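Local coordinates for N-terminus Plasma serine protease inhibitor (Homo sapiens, PDB 3DY0), which inhibits serine proteases of blood plasma and other body fluids in a heparin-dependent manner, being cleaved in its reactive centre loop as it traps them, at residues A[36-41]-A[73-78]; A[96-101]-A[137-142]; A[50-55]-A[66-71]; A[216-221]-A[252-257]; A[15-20]-A[27-32]. All coordinates share one frame; numbering follows the deposited sequence.

Contact 1 of 5, residues A[36-41]-A[73-78]; sequences ISMSLA and RGFQQL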
# COMPACT_ATOMS: atom_id res chain seq x y z
N ILE A 36 4.16 -2.91 -1.43
CA ILE A 36 4.29 -3.64 -2.68
C ILE A 36 5.58 -3.33 -3.42
O ILE A 36 6.23 -4.24 -3.93
CB ILE A 36 3.06 -3.38 -3.57
CG1 ILE A 36 1.80 -3.80 -2.80
CG2 ILE A 36 3.18 -4.18 -4.87
CD1 ILE A 36 0.49 -3.45 -3.48
N SER A 37 5.95 -2.05 -3.46
CA SER A 37 7.18 -1.64 -4.12
C SER A 37 8.38 -2.28 -3.42
O SER A 37 9.31 -2.75 -4.07
CB SER A 37 7.34 -0.12 -4.09
OG SER A 37 6.36 0.52 -4.88
N MET A 38 8.35 -2.28 -2.10
CA MET A 38 9.45 -2.85 -1.32
C MET A 38 9.52 -4.35 -1.61
O MET A 38 10.60 -4.90 -1.79
CB MET A 38 9.26 -2.59 0.18
CG MET A 38 10.36 -3.21 1.05
SD MET A 38 10.45 -2.52 2.71
CE MET A 38 11.25 -0.95 2.38
N SER A 39 8.36 -5.00 -1.71
CA SER A 39 8.33 -6.43 -2.00
C SER A 39 8.91 -6.72 -3.37
O SER A 39 9.66 -7.69 -3.54
CB SER A 39 6.89 -6.96 -1.93
OG SER A 39 6.38 -6.88 -0.61
N LEU A 40 8.57 -5.90 -4.36
CA LEU A 40 9.08 -6.08 -5.71
C LEU A 40 10.59 -5.81 -5.76
O LEU A 40 11.33 -6.48 -6.48
CB LEU A 40 8.34 -5.16 -6.68
CG LEU A 40 6.94 -5.65 -7.07
CD1 LEU A 40 6.22 -4.56 -7.85
CD2 LEU A 40 7.05 -6.92 -7.91
N ALA A 41 11.04 -4.81 -4.99
CA ALA A 41 12.46 -4.49 -4.95
C ALA A 41 13.24 -5.68 -4.36
O ALA A 41 14.30 -6.04 -4.87
CB ALA A 41 12.69 -3.24 -4.11
N ARG A 73 19.33 1.35 -1.94
CA ARG A 73 19.90 2.26 -0.95
C ARG A 73 18.79 3.10 -0.33
O ARG A 73 18.77 3.32 0.88
CB ARG A 73 20.93 3.19 -1.61
CG ARG A 73 21.72 4.04 -0.61
CD ARG A 73 22.12 5.37 -1.22
NE ARG A 73 20.96 6.22 -1.47
CZ ARG A 73 20.19 6.73 -0.51
NH1 ARG A 73 19.15 7.49 -0.83
NH2 ARG A 73 20.46 6.48 0.76
N GLY A 74 17.86 3.55 -1.16
CA GLY A 74 16.75 4.35 -0.68
C GLY A 74 15.87 3.59 0.31
O GLY A 74 15.47 4.13 1.34
N PHE A 75 15.58 2.33 -0.01
CA PHE A 75 14.76 1.51 0.87
C PHE A 75 15.51 1.16 2.15
O PHE A 75 14.91 1.08 3.22
CB PHE A 75 14.29 0.24 0.16
CG PHE A 75 13.03 0.42 -0.65
CD1 PHE A 75 11.95 1.12 -0.13
CD2 PHE A 75 12.92 -0.13 -1.92
CE1 PHE A 75 10.77 1.27 -0.86
CE2 PHE A 75 11.74 0.01 -2.66
CZ PHE A 75 10.67 0.71 -2.13
N GLN A 76 16.81 0.92 2.04
CA GLN A 76 17.61 0.60 3.22
C GLN A 76 17.61 1.82 4.16
O GLN A 76 17.49 1.68 5.38
CB GLN A 76 19.05 0.27 2.81
CG GLN A 76 19.96 -0.03 3.99
CD GLN A 76 21.42 -0.11 3.58
OE1 GLN A 76 21.94 0.79 2.93
NE2 GLN A 76 22.09 -1.20 3.97
N GLN A 77 17.73 3.01 3.58
CA GLN A 77 17.74 4.23 4.37
C GLN A 77 16.40 4.41 5.08
O GLN A 77 16.35 4.79 6.25
CB GLN A 77 18.00 5.44 3.46
CG GLN A 77 18.05 6.78 4.19
CD GLN A 77 18.18 7.95 3.23
OE1 GLN A 77 19.07 7.97 2.38
NE2 GLN A 77 17.30 8.93 3.37
N LEU A 78 15.31 4.12 4.37
CA LEU A 78 13.97 4.24 4.93
C LEU A 78 13.80 3.32 6.13
O LEU A 78 13.29 3.73 7.17
CB LEU A 78 12.93 3.91 3.86
CG LEU A 78 11.47 3.86 4.31
CD1 LEU A 78 11.05 5.21 4.90
CD2 LEU A 78 10.59 3.50 3.13
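Phe75 projects from helix 73-78 onto the surface of helix 36-41 and carries almost the whole contact: Ser37, Met38 and Ala41 all touch it. The backbone around Met38 lies over one ring face: Met38 CA is 4.2 Å from the centroid of the Phe75 ring, 26° off its normal, a CH-pi contact. The Met38 chain leaves with CG anti to the backbone N, runs past the ring in the direction opposite to the phenylalanine side chain, and then bends at chi3 (-76°). That last turn lays the methyl against the root of the ring, with Met38 CE 3.3 Å from Phe75 CD1, while Met38 SD stays 5.3 Å from the ring centroid in an oblique Met-aromatic contact. The far rim is held by smaller groups: Ala41 CB lies 3.7 Å from Phe75 CE2, and Ser37 CB lies 4.0 Å from Phe75 CZ. The axes of the two short segments are 11.2 Å apart at their closest and run at 125°. Tyr117 of helix 107-117 packs on Met38, Ala41 and Phe75, and Leu93 of strand 90-99 meets Met38 and Leu78.

Contact 2 of 5, residues A[96-101]-A[137-142]; sequences ALFTDL and NDYVAK
The edge of the Phe98 ring is directed at the face of Tyr139 in a T-shaped pair, with centroids 5.5 Å apart and planes at 73°. Phe98 CZ makes the nearest approach, 3.7 Å from Tyr139 CD2, and Tyr139 CG lies in the plane of the phenylalanine ring. Beside this pair, Ala96 CB meets the outer end of the tyrosine, 3.8 Å from Tyr139 CE2 and 3.5 Å from Tyr139 OH. Ala96 and Phe98, two residues apart on the strand, both direct their side chains to the helix, as alternation in a beta strand requires. The contact lies where helix 129-143 packs on one face of the large serpin beta-sheet, sheet A, in which strand 90-99 lies between strands 120-123 and 159-172. Tyr139 reaches the sheet with CG anti to the backbone N (chi1 172°), and its hydroxyl is hydrogen-bonded to Asp120 OD1, which would limit swinging of the ring. Phe98 is flanked in turn by the Phe122 ring, inclined at about 45°, and by Gln135 and Ile136 of the same helix. Tyr166 packs against Tyr139 from strand 159-172.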
# COMPACT_ATOMS: atom_id res chain seq x y z
N ALA A 96 10.52 -10.20 6.16
CA ALA A 96 10.88 -11.50 6.70
C ALA A 96 10.82 -12.57 5.62
O ALA A 96 10.02 -12.49 4.69
CB ALA A 96 9.94 -11.87 7.84
N LEU A 97 11.68 -13.57 5.76
CA LEU A 97 11.71 -14.69 4.84
C LEU A 97 11.38 -15.96 5.62
O LEU A 97 12.01 -16.24 6.64
CB LEU A 97 13.10 -14.84 4.20
CG LEU A 97 13.48 -13.95 3.02
CD1 LEU A 97 14.97 -14.10 2.74
CD2 LEU A 97 12.68 -14.35 1.79
N PHE A 98 10.38 -16.69 5.16
CA PHE A 98 10.01 -17.96 5.78
C PHE A 98 10.44 -18.99 4.76
O PHE A 98 9.89 -19.06 3.66
CB PHE A 98 8.51 -18.02 6.03
CG PHE A 98 8.04 -17.07 7.10
CD1 PHE A 98 7.69 -15.76 6.79
CD2 PHE A 98 8.00 -17.48 8.43
CE1 PHE A 98 7.31 -14.87 7.79
CE2 PHE A 98 7.62 -16.60 9.44
CZ PHE A 98 7.28 -15.29 9.12
N THR A 99 11.45 -19.79 5.11
CA THR A 99 11.96 -20.80 4.19
C THR A 99 11.94 -22.21 4.74
O THR A 99 12.22 -22.45 5.91
CB THR A 99 13.41 -20.47 3.78
OG1 THR A 99 14.24 -20.47 4.95
CG2 THR A 99 13.48 -19.11 3.11
N ASP A 100 11.61 -23.16 3.86
CA ASP A 100 11.56 -24.57 4.24
C ASP A 100 13.01 -25.05 4.31
O ASP A 100 13.87 -24.52 3.62
CB ASP A 100 10.79 -25.36 3.17
CG ASP A 100 10.36 -26.72 3.66
OD1 ASP A 100 9.40 -26.80 4.45
OD2 ASP A 100 10.97 -27.73 3.24
N LEU A 101 13.27 -26.05 5.14
CA LEU A 101 14.63 -26.57 5.29
C LEU A 101 15.16 -27.26 4.03
O LEU A 101 16.37 -27.36 3.84
CB LEU A 101 14.70 -27.55 6.47
N ASN A 137 0.83 -16.24 9.51
CA ASN A 137 -0.29 -15.35 9.80
C ASN A 137 -0.17 -14.75 11.20
O ASN A 137 -0.53 -13.59 11.40
CB ASN A 137 -1.64 -16.07 9.65
CG ASN A 137 -2.01 -16.32 8.20
OD1 ASN A 137 -1.50 -15.66 7.30
ND2 ASN A 137 -2.92 -17.26 7.98
N ASP A 138 0.32 -15.53 12.16
CA ASP A 138 0.49 -15.01 13.51
C ASP A 138 1.56 -13.92 13.52
O ASP A 138 1.44 -12.93 14.24
CB ASP A 138 0.90 -16.12 14.49
CG ASP A 138 -0.26 -17.02 14.89
OD1 ASP A 138 -1.43 -16.63 14.66
OD2 ASP A 138 0.00 -18.10 15.45
N TYR A 139 2.61 -14.12 12.72
CA TYR A 139 3.69 -13.15 12.63
C TYR A 139 3.17 -11.85 12.05
O TYR A 139 3.42 -10.77 12.59
CB TYR A 139 4.82 -13.68 11.74
CG TYR A 139 5.90 -12.66 11.43
CD1 TYR A 139 6.90 -12.36 12.35
CD2 TYR A 139 5.91 -11.99 10.20
CE1 TYR A 139 7.89 -11.42 12.07
CE2 TYR A 139 6.91 -11.05 9.91
CZ TYR A 139 7.89 -10.77 10.84
OH TYR A 139 8.87 -9.85 10.54
N VAL A 140 2.44 -11.94 10.94
CA VAL A 140 1.88 -10.76 10.30
C VAL A 140 0.90 -10.03 11.22
O VAL A 140 0.90 -8.80 11.29
CB VAL A 140 1.18 -11.12 8.98
CG1 VAL A 140 0.43 -9.91 8.42
CG2 VAL A 140 2.23 -11.60 7.97
N ALA A 141 0.08 -10.80 11.93
CA ALA A 141 -0.89 -10.20 12.84
C ALA A 141 -0.16 -9.46 13.97
O ALA A 141 -0.57 -8.37 14.37
CB ALA A 141 -1.79 -11.28 13.42
N LYS A 142 0.92 -10.06 14.47
CA LYS A 142 1.67 -9.43 15.55
C LYS A 142 2.30 -8.12 15.08
O LYS A 142 2.21 -7.10 15.77
CB LYS A 142 2.78 -10.38 16.04
CG LYS A 142 3.64 -9.79 17.15
CD LYS A 142 4.82 -10.70 17.47
CE LYS A 142 5.72 -10.08 18.53
NZ LYS A 142 6.95 -10.89 18.74

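Contact 3 of 5, residues A[50-55]-A[66-71]; sequences STKMQI and SSEKEL
Lys52 and Glu68 meet in a salt bridge that spans the gap between their helices, Lys52 NZ donating a hydrogen bond to Glu68 OE2 over 2.8 Å. The ammonium group reaches the oxygen on its syn side, 22° out of the carboxylate plane, so the approach is close to that plane without lying in it. Glu68 OE1 is 3.6 Å from Lys52 NZ, which makes the bridge one-sided: one carboxylate oxygen takes the bond and the other stays at longer range. The two side chains come from opposite directions. Lys52 is extended throughout, and this full stretch carries its nitrogen across; Glu68 is also drawn out, with CG anti to its backbone N (chi1 -168°). Beyond the bond itself the contact is slight. Lys52 CE is 3.0 Å from Glu68 OE2, so this oxygen sits beside the CE-NZ bond, and the summed buried surface is just 78 Å². The bridge lies toward the surface, both residues being partly exposed, so solvent probably weakens its electrostatic contribution. Ile55 and Leu71 do not touch each other; both pack on helix 33-45, Ile55 on Leu40, Leu43 and Ser44, and Leu71 on Ala41. Leu56 of helix 49-58 touches both Glu68 and Leu71. Helices 49-58 and 65-81 are thus joined by the ion pair and by the packing of Leu56, with helix 33-45 against both.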
# COMPACT_ATOMS: atom_id res chain seq x y z
N SER A 50 15.32 -11.08 -18.28
CA SER A 50 14.04 -10.43 -18.54
C SER A 50 13.14 -10.34 -17.30
O SER A 50 12.38 -9.39 -17.16
CB SER A 50 13.29 -11.17 -19.65
OG SER A 50 13.91 -10.96 -20.91
N THR A 51 13.24 -11.33 -16.42
CA THR A 51 12.42 -11.34 -15.20
C THR A 51 12.74 -10.13 -14.33
O THR A 51 11.84 -9.46 -13.82
CB THR A 51 12.65 -12.63 -14.39
OG1 THR A 51 12.19 -13.75 -15.16
CG2 THR A 51 11.88 -12.58 -13.08
N LYS A 52 14.03 -9.85 -14.16
CA LYS A 52 14.46 -8.71 -13.36
C LYS A 52 14.16 -7.40 -14.09
O LYS A 52 13.74 -6.41 -13.47
CB LYS A 52 15.96 -8.83 -13.08
CG LYS A 52 16.55 -7.69 -12.26
CD LYS A 52 18.04 -7.92 -12.09
CE LYS A 52 18.68 -6.82 -11.28
NZ LYS A 52 20.13 -7.10 -11.07
N MET A 53 14.37 -7.39 -15.40
CA MET A 53 14.12 -6.20 -16.21
C MET A 53 12.68 -5.71 -16.04
O MET A 53 12.44 -4.53 -15.80
CB MET A 53 14.38 -6.50 -17.69
CG MET A 53 15.83 -6.76 -18.03
SD MET A 53 16.05 -7.10 -19.80
CE MET A 53 16.13 -5.43 -20.45
N GLN A 54 11.73 -6.63 -16.17
CA GLN A 54 10.32 -6.27 -16.04
C GLN A 54 10.02 -5.68 -14.68
O GLN A 54 9.26 -4.72 -14.57
CB GLN A 54 9.43 -7.48 -16.27
CG GLN A 54 9.56 -8.12 -17.64
CD GLN A 54 8.61 -9.28 -17.82
OE1 GLN A 54 8.19 -9.89 -16.84
NE2 GLN A 54 8.27 -9.58 -19.06
N ILE A 55 10.61 -6.25 -13.63
CA ILE A 55 10.35 -5.75 -12.29
C ILE A 55 10.89 -4.33 -12.11
O ILE A 55 10.19 -3.46 -11.59
CB ILE A 55 10.97 -6.66 -11.21
CG1 ILE A 55 10.29 -8.03 -11.24
CG2 ILE A 55 10.80 -6.03 -9.83
CD1 ILE A 55 10.96 -9.08 -10.38
N SER A 66 22.94 2.61 -11.84
CA SER A 66 22.93 3.54 -10.72
C SER A 66 21.53 3.66 -10.12
O SER A 66 21.38 3.89 -8.92
CB SER A 66 23.42 4.92 -11.17
OG SER A 66 22.66 5.41 -12.25
N SER A 67 20.52 3.51 -10.96
CA SER A 67 19.14 3.60 -10.52
C SER A 67 18.76 2.40 -9.66
O SER A 67 17.98 2.52 -8.71
CB SER A 67 18.20 3.68 -11.73
OG SER A 67 18.53 4.79 -12.55
N GLU A 68 19.32 1.24 -10.00
CA GLU A 68 19.06 0.01 -9.27
C GLU A 68 19.71 0.09 -7.89
O GLU A 68 19.11 -0.31 -6.89
CB GLU A 68 19.62 -1.19 -10.03
CG GLU A 68 19.15 -2.54 -9.52
CD GLU A 68 19.79 -3.70 -10.26
OE1 GLU A 68 20.02 -3.57 -11.48
OE2 GLU A 68 20.04 -4.75 -9.63
N LYS A 69 20.93 0.60 -7.85
CA LYS A 69 21.65 0.74 -6.59
C LYS A 69 20.91 1.72 -5.69
O LYS A 69 20.75 1.48 -4.48
CB LYS A 69 23.07 1.25 -6.84
CG LYS A 69 23.87 1.57 -5.58
CD LYS A 69 25.21 2.19 -5.94
CE LYS A 69 25.98 2.62 -4.70
NZ LYS A 69 27.28 3.25 -5.05
N GLU A 70 20.43 2.81 -6.28
CA GLU A 70 19.71 3.83 -5.53
C GLU A 70 18.38 3.30 -5.02
O GLU A 70 17.91 3.71 -3.96
CB GLU A 70 19.47 5.06 -6.42
CG GLU A 70 18.66 6.18 -5.77
CD GLU A 70 19.21 6.62 -4.43
OE1 GLU A 70 20.45 6.70 -4.29
OE2 GLU A 70 18.40 6.90 -3.52
N LEU A 71 17.77 2.40 -5.78
CA LEU A 71 16.50 1.82 -5.37
C LEU A 71 16.67 1.14 -4.01
O LEU A 71 15.93 1.42 -3.06
CB LEU A 71 16.02 0.78 -6.39
CG LEU A 71 14.80 -0.06 -6.00
CD1 LEU A 71 13.57 0.82 -5.91
CD2 LEU A 71 14.57 -1.17 -7.03

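Contact 4 of 5, residues A[216-221]-A[252-257]; sequences CRVVGV and RKWLKM
Next to the heparin-binding surface of this serpin, helix 248-257 packs through Trp254 on a face of the sheet B region, at a point where strand 216-222 lies between strands 194-211 and 228-234. The adjoining Lys253 touches a sulfated glucosamine unit of the bound heparin, whereas the Trp254 side chain remains about 7 Å from that sugar and turns into the protein. Val218 meets the indole from above: its CG2 methyl is 3.7 Å from the centroid of the five-membered ring of Trp254 and 7° off the normal, a well-centred CH-pi contact. Because Val218 CG1 takes the place anti to the backbone N (chi1 180°), CG2 is the branch left to sit over the ring. The two side chains cross at about a right angle. Trp254 NE1 is hydrogen-bonded to Asp211 OD1, which satisfies this buried N-H and would hold the indole's rotation. Ile232 and Leu209 of the flanking strands also touch the tryptophan. Cys216, two residues before Val218 on the same strand, completes the contact, its sulfur oblique to the six-membered ring and 5.0 Å from that centroid, with Cys216 SG 3.9 Å from Trp254 CZ2.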
# COMPACT_ATOMS: atom_id res chain seq x y z
N CYS A 216 -11.29 18.64 -9.25
CA CYS A 216 -11.44 18.05 -7.93
C CYS A 216 -10.96 19.02 -6.87
O CYS A 216 -10.20 19.95 -7.15
CB CYS A 216 -10.64 16.74 -7.83
SG CYS A 216 -8.85 16.89 -8.08
N ARG A 217 -11.43 18.81 -5.64
CA ARG A 217 -11.01 19.62 -4.51
C ARG A 217 -10.08 18.73 -3.71
O ARG A 217 -10.35 17.54 -3.53
CB ARG A 217 -12.21 20.03 -3.65
CG ARG A 217 -13.11 21.07 -4.30
CD ARG A 217 -14.13 21.57 -3.29
NE ARG A 217 -14.95 22.66 -3.80
CZ ARG A 217 -16.05 22.50 -4.53
NH1 ARG A 217 -16.73 23.56 -4.95
NH2 ARG A 217 -16.47 21.28 -4.85
N VAL A 218 -8.98 19.30 -3.25
CA VAL A 218 -7.99 18.55 -2.49
C VAL A 218 -7.84 19.18 -1.12
O VAL A 218 -7.61 20.39 -1.01
CB VAL A 218 -6.62 18.58 -3.21
CG1 VAL A 218 -5.59 17.79 -2.40
CG2 VAL A 218 -6.75 18.01 -4.62
N VAL A 219 -7.96 18.38 -0.07
CA VAL A 219 -7.80 18.90 1.28
C VAL A 219 -6.79 18.07 2.06
O VAL A 219 -6.83 16.84 2.04
CB VAL A 219 -9.15 18.94 2.05
CG1 VAL A 219 -9.62 17.53 2.36
CG2 VAL A 219 -9.00 19.76 3.33
N GLY A 220 -5.88 18.76 2.73
CA GLY A 220 -4.86 18.08 3.51
C GLY A 220 -5.28 18.15 4.97
O GLY A 220 -5.71 19.21 5.44
N VAL A 221 -5.19 17.03 5.67
CA VAL A 221 -5.54 16.97 7.08
C VAL A 221 -4.33 16.35 7.77
O VAL A 221 -4.06 15.16 7.64
CB VAL A 221 -6.78 16.08 7.32
CG1 VAL A 221 -7.21 16.17 8.79
CG2 VAL A 221 -7.92 16.51 6.41
N ARG A 252 2.73 15.62 -6.38
CA ARG A 252 3.71 16.66 -6.05
C ARG A 252 3.08 18.03 -6.22
O ARG A 252 3.29 18.93 -5.41
CB ARG A 252 4.95 16.57 -6.95
CG ARG A 252 5.87 15.40 -6.69
CD ARG A 252 7.26 15.68 -7.26
NE ARG A 252 7.24 15.94 -8.70
CZ ARG A 252 7.16 14.99 -9.64
NH1 ARG A 252 7.11 13.72 -9.29
NH2 ARG A 252 7.13 15.32 -10.92
N LYS A 253 2.30 18.20 -7.29
CA LYS A 253 1.65 19.47 -7.57
C LYS A 253 0.70 19.85 -6.45
O LYS A 253 0.72 20.98 -5.96
CB LYS A 253 0.88 19.40 -8.89
CG LYS A 253 0.17 20.71 -9.25
CD LYS A 253 -0.71 20.57 -10.49
CE LYS A 253 -1.99 19.81 -10.19
NZ LYS A 253 -1.74 18.43 -9.69
N TRP A 254 -0.15 18.91 -6.05
CA TRP A 254 -1.11 19.16 -4.99
C TRP A 254 -0.43 19.60 -3.70
O TRP A 254 -0.78 20.62 -3.11
CB TRP A 254 -1.97 17.92 -4.71
CG TRP A 254 -2.95 17.57 -5.80
CD1 TRP A 254 -3.45 18.41 -6.75
CD2 TRP A 254 -3.59 16.31 -6.01
NE1 TRP A 254 -4.36 17.75 -7.54
CE2 TRP A 254 -4.47 16.46 -7.11
CE3 TRP A 254 -3.51 15.06 -5.37
CZ2 TRP A 254 -5.26 15.41 -7.59
CZ3 TRP A 254 -4.30 14.01 -5.85
CH2 TRP A 254 -5.16 14.20 -6.95
N LEU A 255 0.56 18.82 -3.27
CA LEU A 255 1.28 19.10 -2.04
C LEU A 255 1.99 20.45 -2.03
O LEU A 255 2.05 21.11 -0.99
CB LEU A 255 2.29 17.98 -1.76
CG LEU A 255 1.70 16.62 -1.38
CD1 LEU A 255 2.80 15.57 -1.38
CD2 LEU A 255 1.06 16.71 -0.00
N LYS A 256 2.53 20.88 -3.16
CA LYS A 256 3.25 22.15 -3.20
C LYS A 256 2.36 23.37 -3.47
O LYS A 256 2.73 24.49 -3.12
CB LYS A 256 4.39 22.09 -4.22
CG LYS A 256 3.98 22.21 -5.68
CD LYS A 256 5.12 21.77 -6.60
CE LYS A 256 4.81 22.05 -8.06
NZ LYS A 256 4.97 23.50 -8.39
N MET A 257 1.20 23.15 -4.08
CA MET A 257 0.31 24.26 -4.41
C MET A 257 -0.76 24.55 -3.36
O MET A 257 -1.51 25.53 -3.47
CB MET A 257 -0.34 24.02 -5.78
CG MET A 257 0.66 24.16 -6.93
SD MET A 257 -0.10 24.05 -8.56
CE MET A 257 -1.20 25.43 -8.51

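Contact 5 of 5, residues A[15-20]-A[27-32]; sequences DLYRAL and QNIFFS
Phe31 and Ile29, both directed at the helix from strand 29-31, are the two bulky projections of a helix-on-strand packing in the serpin core, where strand 29-31 turns back along helix 12-23 after a short connection. The axes of helix 15-20 and strand 29-31 lie 9.5 Å apart and run at 141°, and 300 Å² is buried in all. The Phe31 ring enters a hollow formed by Leu16, Tyr17 and Leu20, one turn of the helix. Both leucines come to the same side of the ring, toward opposite rims: Leu16 CD2 lies 3.8 Å from Phe31 CE2, and Leu20 CD1 lies 3.7 Å from Phe31 CD1. Leu20 CD1 is also 4.2 Å from the Phe31 ring centroid, an off-centre CH-pi contact. The ring tip points at the helix backbone, with Phe31 CZ 4.0 Å from Tyr17 N and CA. This placement follows from chi1 of 68°, which sets CG between the backbone N and the carbonyl carbon. Strand 29-31 pairs antiparallel with a strand of the bound peptide, and Ile36 of helix 33-45 closes over Leu16 and Phe31. Ile29 fills the neighbouring recess beside the Tyr17 ring, crossing it at about a right angle. The tyrosine hydroxyl is hydrogen-bonded to Glu243 OE2, and the outer end of the tyrosine ring meets Ile29 in one of its two conformers, Ile29 CD1 being 3.7 Å from Tyr17 CZ.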
# COMPACT_ATOMS: atom_id res chain seq x y z
N ASP A 15 -0.27 3.39 -11.82
CA ASP A 15 -0.65 2.45 -12.86
C ASP A 15 -1.26 1.27 -12.11
O ASP A 15 -2.21 0.64 -12.58
CB ASP A 15 0.58 2.01 -13.66
CG ASP A 15 1.03 3.06 -14.66
OD1 ASP A 15 2.10 2.86 -15.29
OD2 ASP A 15 0.33 4.07 -14.83
N LEU A 16 -0.72 0.96 -10.93
CA LEU A 16 -1.26 -0.14 -10.14
C LEU A 16 -2.65 0.24 -9.64
O LEU A 16 -3.59 -0.56 -9.71
CB LEU A 16 -0.36 -0.46 -8.94
CG LEU A 16 -0.87 -1.56 -8.00
CD1 LEU A 16 -1.22 -2.82 -8.79
CD2 LEU A 16 0.19 -1.87 -6.96
N TYR A 17 -2.79 1.47 -9.15
CA TYR A 17 -4.09 1.92 -8.68
C TYR A 17 -5.14 1.75 -9.78
O TYR A 17 -6.22 1.19 -9.54
CB TYR A 17 -4.06 3.40 -8.28
CG TYR A 17 -5.44 3.93 -7.97
CD1 TYR A 17 -5.99 3.81 -6.70
CD2 TYR A 17 -6.24 4.43 -9.00
CE1 TYR A 17 -7.32 4.18 -6.45
CE2 TYR A 17 -7.56 4.80 -8.76
CZ TYR A 17 -8.10 4.67 -7.49
OH TYR A 17 -9.41 4.99 -7.28
N ARG A 18 -4.83 2.23 -10.97
CA ARG A 18 -5.77 2.14 -12.08
C ARG A 18 -6.11 0.70 -12.47
O ARG A 18 -7.25 0.41 -12.82
CB ARG A 18 -5.24 2.92 -13.29
CG ARG A 18 -5.43 4.43 -13.16
CD ARG A 18 -4.95 5.17 -14.42
NE ARG A 18 -3.50 5.25 -14.48
CZ ARG A 18 -2.78 6.22 -13.92
NH1 ARG A 18 -3.38 7.20 -13.25
NH2 ARG A 18 -1.46 6.20 -14.01
N ALA A 19 -5.13 -0.20 -12.40
CA ALA A 19 -5.37 -1.60 -12.73
C ALA A 19 -6.37 -2.18 -11.73
O ALA A 19 -7.30 -2.90 -12.11
CB ALA A 19 -4.07 -2.39 -12.68
N LEU A 20 -6.18 -1.87 -10.45
CA LEU A 20 -7.07 -2.36 -9.40
C LEU A 20 -8.47 -1.77 -9.57
O LEU A 20 -9.47 -2.48 -9.46
CB LEU A 20 -6.51 -2.00 -8.02
CG LEU A 20 -5.19 -2.67 -7.66
CD1 LEU A 20 -4.76 -2.22 -6.26
CD2 LEU A 20 -5.35 -4.19 -7.72
N GLN A 27 -16.06 -0.21 -6.60
CA GLN A 27 -15.71 -0.86 -5.35
C GLN A 27 -14.63 -0.08 -4.61
O GLN A 27 -13.89 0.69 -5.21
CB GLN A 27 -15.21 -2.28 -5.60
CG GLN A 27 -16.24 -3.21 -6.22
CD GLN A 27 -17.54 -3.21 -5.46
OE1 GLN A 27 -17.56 -3.33 -4.23
NE2 GLN A 27 -18.65 -3.09 -6.19
N ASN A 28 -14.55 -0.29 -3.30
CA ASN A 28 -13.51 0.37 -2.52
C ASN A 28 -12.17 -0.19 -2.96
O ASN A 28 -12.07 -1.35 -3.34
CB ASN A 28 -13.67 0.08 -1.02
CG ASN A 28 -14.89 0.73 -0.42
OD1 ASN A 28 -15.30 1.81 -0.82
ND2 ASN A 28 -15.47 0.07 0.58
N ILE A 29 -11.15 0.66 -2.90
CA ILE A 29 -9.80 0.27 -3.26
C ILE A 29 -8.92 0.74 -2.12
O ILE A 29 -9.11 1.83 -1.59
CB ILE A 29 -9.29 0.99 -4.53
CG1 ILE A 29 -10.19 0.67 -5.72
CG2 ILE A 29 -7.85 0.58 -4.82
CD1 ILE A 29 -9.80 1.41 -6.97
N PHE A 30 -7.97 -0.10 -1.71
CA PHE A 30 -7.06 0.30 -0.64
C PHE A 30 -5.83 -0.58 -0.61
O PHE A 30 -5.93 -1.81 -0.52
CB PHE A 30 -7.73 0.28 0.74
CG PHE A 30 -6.94 1.02 1.78
CD1 PHE A 30 -6.85 2.41 1.75
CD2 PHE A 30 -6.21 0.32 2.74
CE1 PHE A 30 -6.04 3.10 2.67
CE2 PHE A 30 -5.40 1.00 3.66
CZ PHE A 30 -5.32 2.39 3.62
N PHE A 31 -4.66 0.04 -0.71
CA PHE A 31 -3.42 -0.72 -0.68
C PHE A 31 -2.27 0.15 -0.22
O PHE A 31 -2.41 1.37 -0.10
CB PHE A 31 -3.10 -1.33 -2.05
CG PHE A 31 -2.76 -0.33 -3.13
CD1 PHE A 31 -3.76 0.38 -3.79
CD2 PHE A 31 -1.43 -0.13 -3.52
CE1 PHE A 31 -3.45 1.27 -4.83
CE2 PHE A 31 -1.10 0.76 -4.56
CZ PHE A 31 -2.12 1.46 -5.22
N SER A 32 -1.13 -0.49 0.07
CA SER A 32 0.06 0.24 0.48
C SER A 32 1.09 0.19 -0.64
O SER A 32 1.70 -0.85 -0.89
CB SER A 32 0.68 -0.36 1.74
OG SER A 32 1.94 0.27 1.99

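From the N terminus, contact 5 closes first, a short loop that folds strand 29-31 back on helix 12-23. Helix 33-45 follows at once and opens contact 1, whose larger loop returns on helix 65-81. Contact 3 lies wholly within that loop, joining helix 49-58 to the same helix 65-81 nearer its start. These three form one group, in which contact 1 touches both contact 3 and contact 5. Contact 2 comes next, tying strand 90-99 to helix 129-143, and contact 4 is last, tying strand 216-222 to helix 248-257. Contacts 2 and 4 reach the same extended sheet on opposite sides of the chain's centre, their centres about 38 Å apart.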